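Local coordinates for protein putative solute-binding component of ABC transporter (Clostridium phytofermentans, PDB 4YS6) that probably binds carbohydrate as the solute-binding component of an ABC transporter, here holding beta-D-glucopyranose between its two lobes, at residues A[92-97]-A[307-312]; A[168-173]-A[226-231]. All blocks are in the same frame, centred on the assembly; numbering follows the deposited sequence.

Interaction 1 of 2, residues A[92-97]-A[307-312]; sequences GCKLLV and AIMKGG. With NA (sodium ion), chain E.
The last turn of helix 294-309 packs beside strand 95-98 on the lobe of the type I periplasmic binding fold that carries the seven-stranded sheet, setting Ile308 and the selenomethionine Met309 against Leu95 and Lys94. Leu95 makes the centre of the contact with one methyl. Its CG stands anti to the backbone N (chi1 -175°), and CD1 projects across Ile308 at about a right angle, 3.8 Å from Ile308 CG2. The same CD1 lies 4.0 Å from Met309 CG, so it is received between two neighbouring helix residues. Bends at chi2 and chi3 fold the Met309 chain back, bringing its terminal CE to 3.7 Å from Lys94 CB. The rest of Lys94 turns away to put NZ 2.7 Å from Gly92 O, tilted 21° from the carbonyl plane. Gly92, with positive phi, ends helix 78-90 in a Schellman motif, a conformation suited to glycine. Beyond Met309 the chain leaves the helix at Gly311 and wraps a sodium ion, which is bound by Ala307 O at 2.4 Å, Gly312 O at 2.3 Å and a water. Leucine and isoleucine offer branched apolar ends, and the long unbranched methionine chain, here with selenium in place of sulfur, can bend to reach Lys94, which lends only aliphatic carbon; cohesion across the contact is therefore purely van der Waals, and the polar groups and metal tie together each segment separately.

Interaction 2 of 2, residues A[168-173]-A[226-231]; sequences EIFTGD and DAIIAS
Two flat groups of strand 165-170, the carboxylate of Glu168 and the ring of Phe170, meet the single side chain of Ile228. Over one face of the carboxylate sits Ile228 CG2, 3.9 Å from Glu168 CD and almost straight above it; Ile228 CD1 covers the same face nearer OE1, at 4.0 Å from that oxygen. The two oxygens have polar partners of their own, OE1 bonding to Ser203 OG and OE2 to Tyr233 OH, which fix the rotation of the buried acid and may help it stay charged beneath an apolar lid. Ile228 CD1 also approaches the Phe170 ring obliquely, 4.2 Å from CZ, while Arg224 makes a cation-pi contact with that ring. Helix 218-232 belongs to the crossover between strands 199-200 and 241-244 of the four-stranded parallel sheet, and passes over strand 165-170 on its way. Isoleucine suits this position because its two branches reach different targets: CG2, anti to the backbone N, faces the acid, and the extended CG1-CD1 arm spans toward the phenyl. One turn on, Ser231 OG returns to its own helix, 2.8 Å from Ala227 O; Ser231 N binds this oxygen from the opposite face of the carbonyl plane.

How the interactions relate
Interactions 1 and 2 lie on opposite sides of the chain's centre, their centres 43 Å apart and their nearest atoms about 18 Å apart. Each joins a helix to a strand, but in a different lobe: interaction 1 belongs to the seven-stranded mixed sheet, interaction 2 to the four-stranded parallel one. Along the chain, both segments of interaction 2 fall between 92-97 and 307-312. The chain thus builds the second lobe as an excursion and then returns to the first, where helix 294-309 packs. Glucose is bound by residues from both halves, including Asp124 and Asn178, consistent with the two-lobed closure known for periplasmic binding proteins.

Interaction 1 of 2, residues A[92-97]-A[307-312]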
loop_
_atom_site.group_PDB
_atom_site.type_symbol
_atom_site.label_atom_id
_atom_site.label_comp_id
_atom_site.label_asym_id
_atom_site.label_seq_id
_atom_site.Cartn_x
_atom_site.Cartn_y
_atom_site.Cartn_z
ATOM N N GLY A 92 -28.918 2.119 -6.621
ATOM C CA GLY A 92 -28.977 3.423 -7.259
ATOM C C GLY A 92 -27.786 4.338 -7.004
ATOM O O GLY A 92 -27.907 5.557 -7.133
ATOM N N CYS A 93 -26.641 3.775 -6.630
ATOM C CA CYS A 93 -25.431 4.583 -6.515
ATOM C C CYS A 93 -25.168 5.248 -7.858
ATOM O O CYS A 93 -25.308 4.621 -8.909
ATOM C CB CYS A 93 -24.232 3.739 -6.094
ATOM S SG CYS A 93 -24.213 3.278 -4.322
ATOM N N LYS A 94 -24.805 6.527 -7.814
ATOM C CA LYS A 94 -24.609 7.331 -9.015
ATOM C C LYS A 94 -23.135 7.433 -9.416
ATOM O O LYS A 94 -22.824 7.874 -10.509
ATOM C CB LYS A 94 -25.178 8.739 -8.801
ATOM C CG LYS A 94 -26.670 8.773 -8.515
ATOM C CD LYS A 94 -27.470 8.462 -9.766
ATOM C CE LYS A 94 -28.966 8.444 -9.492
ATOM N NZ LYS A 94 -29.362 7.265 -8.663
ATOM N N LEU A 95 -22.251 7.008 -8.518
ATOM C CA LEU A 95 -20.806 7.072 -8.692
ATOM C C LEU A 95 -20.218 6.012 -7.764
ATOM O O LEU A 95 -20.725 5.805 -6.641
ATOM C CB LEU A 95 -20.253 8.469 -8.354
ATOM C CG LEU A 95 -18.773 8.773 -8.583
ATOM C CD1 LEU A 95 -18.575 10.269 -8.877
ATOM C CD2 LEU A 95 -17.882 8.356 -7.396
ATOM N N LEU A 96 -19.159 5.344 -8.226
ATOM C CA LEU A 96 -18.485 4.318 -7.430
ATOM C C LEU A 96 -17.048 4.704 -7.144
ATOM O O LEU A 96 -16.296 5.044 -8.058
ATOM C CB LEU A 96 -18.507 2.978 -8.147
ATOM C CG LEU A 96 -19.903 2.440 -8.463
ATOM C CD1 LEU A 96 -19.814 1.313 -9.499
ATOM C CD2 LEU A 96 -20.554 1.948 -7.183
ATOM N N VAL A 97 -16.689 4.645 -5.870
ATOM C CA VAL A 97 -15.318 4.787 -5.430
ATOM C C VAL A 97 -14.857 3.415 -4.990
ATOM O O VAL A 97 -15.400 2.875 -4.014
ATOM C CB VAL A 97 -15.197 5.779 -4.284
ATOM C CG1 VAL A 97 -13.757 5.843 -3.799
ATOM C CG2 VAL A 97 -15.692 7.155 -4.723
ATOM N N ALA A 307 -16.599 17.345 -8.628
ATOM C CA ALA A 307 -16.373 17.803 -9.988
ATOM C C ALA A 307 -17.292 17.049 -10.938
ATOM O O ALA A 307 -17.918 17.638 -11.828
ATOM C CB ALA A 307 -14.923 17.609 -10.376
ATOM N N ILE A 308 -17.404 15.745 -10.706
ATOM C CA ILE A 308 -18.209 14.881 -11.564
ATOM C C ILE A 308 -19.712 15.104 -11.358
ATOM O O ILE A 308 -20.484 15.196 -12.322
ATOM C CB ILE A 308 -17.867 13.402 -11.303
ATOM C CG1 ILE A 308 -16.437 13.101 -11.759
ATOM C CG2 ILE A 308 -18.853 12.487 -11.984
ATOM C CD1 ILE A 308 -15.861 11.839 -11.176
HETATM N N MSE A 309 -20.127 15.184 -10.098
HETATM C CA MSE A 309 -21.539 15.174 -9.751
HETATM C C MSE A 309 -22.183 16.543 -9.782
HETATM O O MSE A 309 -23.344 16.678 -10.191
HETATM C CB MSE A 309 -21.717 14.547 -8.365
HETATM C CG MSE A 309 -21.257 13.113 -8.300
HETATM SE SE MSE A 309 -22.627 11.945 -9.030
HETATM C CE MSE A 309 -23.777 11.891 -7.442
ATOM N N LYS A 310 -21.436 17.557 -9.362
ATOM C CA LYS A 310 -21.943 18.928 -9.312
ATOM C C LYS A 310 -21.382 19.838 -10.408
ATOM O O LYS A 310 -21.998 20.835 -10.739
ATOM C CB LYS A 310 -21.618 19.557 -7.956
ATOM C CG LYS A 310 -22.183 18.784 -6.739
ATOM C CD LYS A 310 -21.673 19.404 -5.432
ATOM C CE LYS A 310 -22.057 18.605 -4.176
ATOM N NZ LYS A 310 -21.072 18.836 -3.041
ATOM N N GLY A 311 -20.211 19.511 -10.935
ATOM C CA GLY A 311 -19.597 20.319 -11.979
ATOM C C GLY A 311 -18.223 20.823 -11.602
ATOM O O GLY A 311 -17.964 21.199 -10.458
ATOM N N GLY A 312 -17.339 20.816 -12.589
ATOM C CA GLY A 312 -15.976 21.265 -12.426
ATOM C C GLY A 312 -14.934 20.301 -12.966
ATOM O O GLY A 312 -15.245 19.228 -13.480
HETATM NA NA NA E . -16.995 17.800 -14.011
HETATM O O HOH W 1 -15.429 16.102 -14.156
#

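Interaction 2 of 2, residues A[168-173]-A[226-231]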
loop_
_atom_site.group_PDB
_atom_site.type_symbol
_atom_site.label_atom_id
_atom_site.label_comp_id
_atom_site.label_asym_id
_atom_site.label_seq_id
_atom_site.Cartn_x
_atom_site.Cartn_y
_atom_site.Cartn_z
ATOM N N GLU A 168 16.819 -9.613 2.428
ATOM C CA GLU A 168 15.634 -10.352 1.969
ATOM C C GLU A 168 14.533 -9.358 1.626
ATOM O O GLU A 168 14.561 -8.218 2.067
ATOM C CB GLU A 168 15.165 -11.372 3.008
ATOM C CG GLU A 168 16.226 -12.466 3.341
ATOM C CD GLU A 168 16.466 -13.464 2.207
ATOM O OE1 GLU A 168 15.588 -13.614 1.334
ATOM O OE2 GLU A 168 17.531 -14.120 2.203
ATOM N N ILE A 169 13.558 -9.800 0.835
ATOM C CA ILE A 169 12.587 -8.901 0.222
ATOM C C ILE A 169 11.182 -9.463 0.367
ATOM O O ILE A 169 10.971 -10.641 0.098
ATOM C CB ILE A 169 12.880 -8.717 -1.271
ATOM C CG1 ILE A 169 14.286 -8.165 -1.519
ATOM C CG2 ILE A 169 11.854 -7.795 -1.910
ATOM C CD1 ILE A 169 14.775 -8.445 -2.932
ATOM N N PHE A 170 10.260 -8.610 0.802
ATOM C CA PHE A 170 8.836 -8.961 0.948
ATOM C C PHE A 170 8.007 -7.876 0.309
ATOM O O PHE A 170 8.064 -6.733 0.771
ATOM C CB PHE A 170 8.437 -9.091 2.405
ATOM C CG PHE A 170 8.996 -10.303 3.087
ATOM C CD1 PHE A 170 10.353 -10.387 3.366
ATOM C CD2 PHE A 170 8.165 -11.354 3.457
ATOM C CE1 PHE A 170 10.867 -11.524 3.972
ATOM C CE2 PHE A 170 8.680 -12.474 4.076
ATOM C CZ PHE A 170 10.035 -12.558 4.318
ATOM N N THR A 171 7.280 -8.192 -0.760
ATOM C CA THR A 171 6.355 -7.206 -1.313
ATOM C C THR A 171 4.895 -7.692 -1.191
ATOM O O THR A 171 4.577 -8.631 -0.442
ATOM C CB THR A 171 6.727 -6.822 -2.780
ATOM O OG1 THR A 171 6.046 -5.607 -3.159
ATOM C CG2 THR A 171 6.394 -7.927 -3.756
ATOM N N GLY A 172 3.994 -6.990 -1.862
ATOM C CA GLY A 172 2.585 -7.178 -1.632
ATOM C C GLY A 172 1.953 -8.209 -2.534
ATOM O O GLY A 172 2.625 -9.049 -3.140
ATOM N N ASP A 173 0.628 -8.142 -2.621
ATOM C CA ASP A 173 -0.127 -9.147 -3.354
ATOM C C ASP A 173 0.061 -8.935 -4.845
ATOM O O ASP A 173 0.033 -7.794 -5.318
ATOM C CB ASP A 173 -1.597 -9.071 -2.993
ATOM C CG ASP A 173 -2.414 -10.152 -3.668
ATOM O OD1 ASP A 173 -2.475 -11.283 -3.126
ATOM O OD2 ASP A 173 -2.954 -9.887 -4.767
ATOM N N ASP A 226 9.991 -16.994 8.824
ATOM C CA ASP A 226 10.442 -18.059 9.732
ATOM C C ASP A 226 11.225 -19.147 8.997
ATOM O O ASP A 226 12.247 -19.661 9.499
ATOM C CB ASP A 226 9.265 -18.689 10.468
ATOM C CG ASP A 226 9.605 -19.020 11.904
ATOM O OD1 ASP A 226 9.809 -18.067 12.695
ATOM O OD2 ASP A 226 9.688 -20.221 12.233
ATOM N N ALA A 227 10.762 -19.488 7.806
ATOM C CA ALA A 227 11.400 -20.518 7.002
ATOM C C ALA A 227 12.742 -20.028 6.474
ATOM O O ALA A 227 13.713 -20.773 6.390
ATOM C CB ALA A 227 10.477 -20.933 5.860
ATOM N N ILE A 228 12.800 -18.757 6.106
ATOM C CA ILE A 228 14.059 -18.174 5.654
ATOM C C ILE A 228 15.082 -18.120 6.814
ATOM O O ILE A 228 16.242 -18.499 6.636
ATOM C CB ILE A 228 13.822 -16.810 5.050
ATOM C CG1 ILE A 228 13.080 -16.969 3.717
ATOM C CG2 ILE A 228 15.142 -16.077 4.802
ATOM C CD1 ILE A 228 12.667 -15.646 3.068
ATOM N N ILE A 229 14.661 -17.688 7.993
ATOM C CA ILE A 229 15.565 -17.688 9.148
ATOM C C ILE A 229 16.140 -19.081 9.394
ATOM O O ILE A 229 17.355 -19.261 9.519
ATOM C CB ILE A 229 14.856 -17.200 10.428
ATOM C CG1 ILE A 229 14.445 -15.733 10.273
ATOM C CG2 ILE A 229 15.767 -17.371 11.653
ATOM C CD1 ILE A 229 13.399 -15.279 11.297
ATOM N N ALA A 230 15.267 -20.076 9.438
ATOM C CA ALA A 230 15.668 -21.450 9.759
ATOM C C ALA A 230 16.607 -22.033 8.710
ATOM O O ALA A 230 17.501 -22.803 9.036
ATOM C CB ALA A 230 14.440 -22.328 9.910
ATOM N N SER A 231 16.405 -21.666 7.450
ATOM C CA SER A 231 17.174 -22.235 6.350
ATOM C C SER A 231 18.502 -21.524 6.115
ATOM O O SER A 231 19.475 -22.167 5.745
ATOM C CB SER A 231 16.353 -22.202 5.064
ATOM O OG SER A 231 15.125 -22.894 5.215
#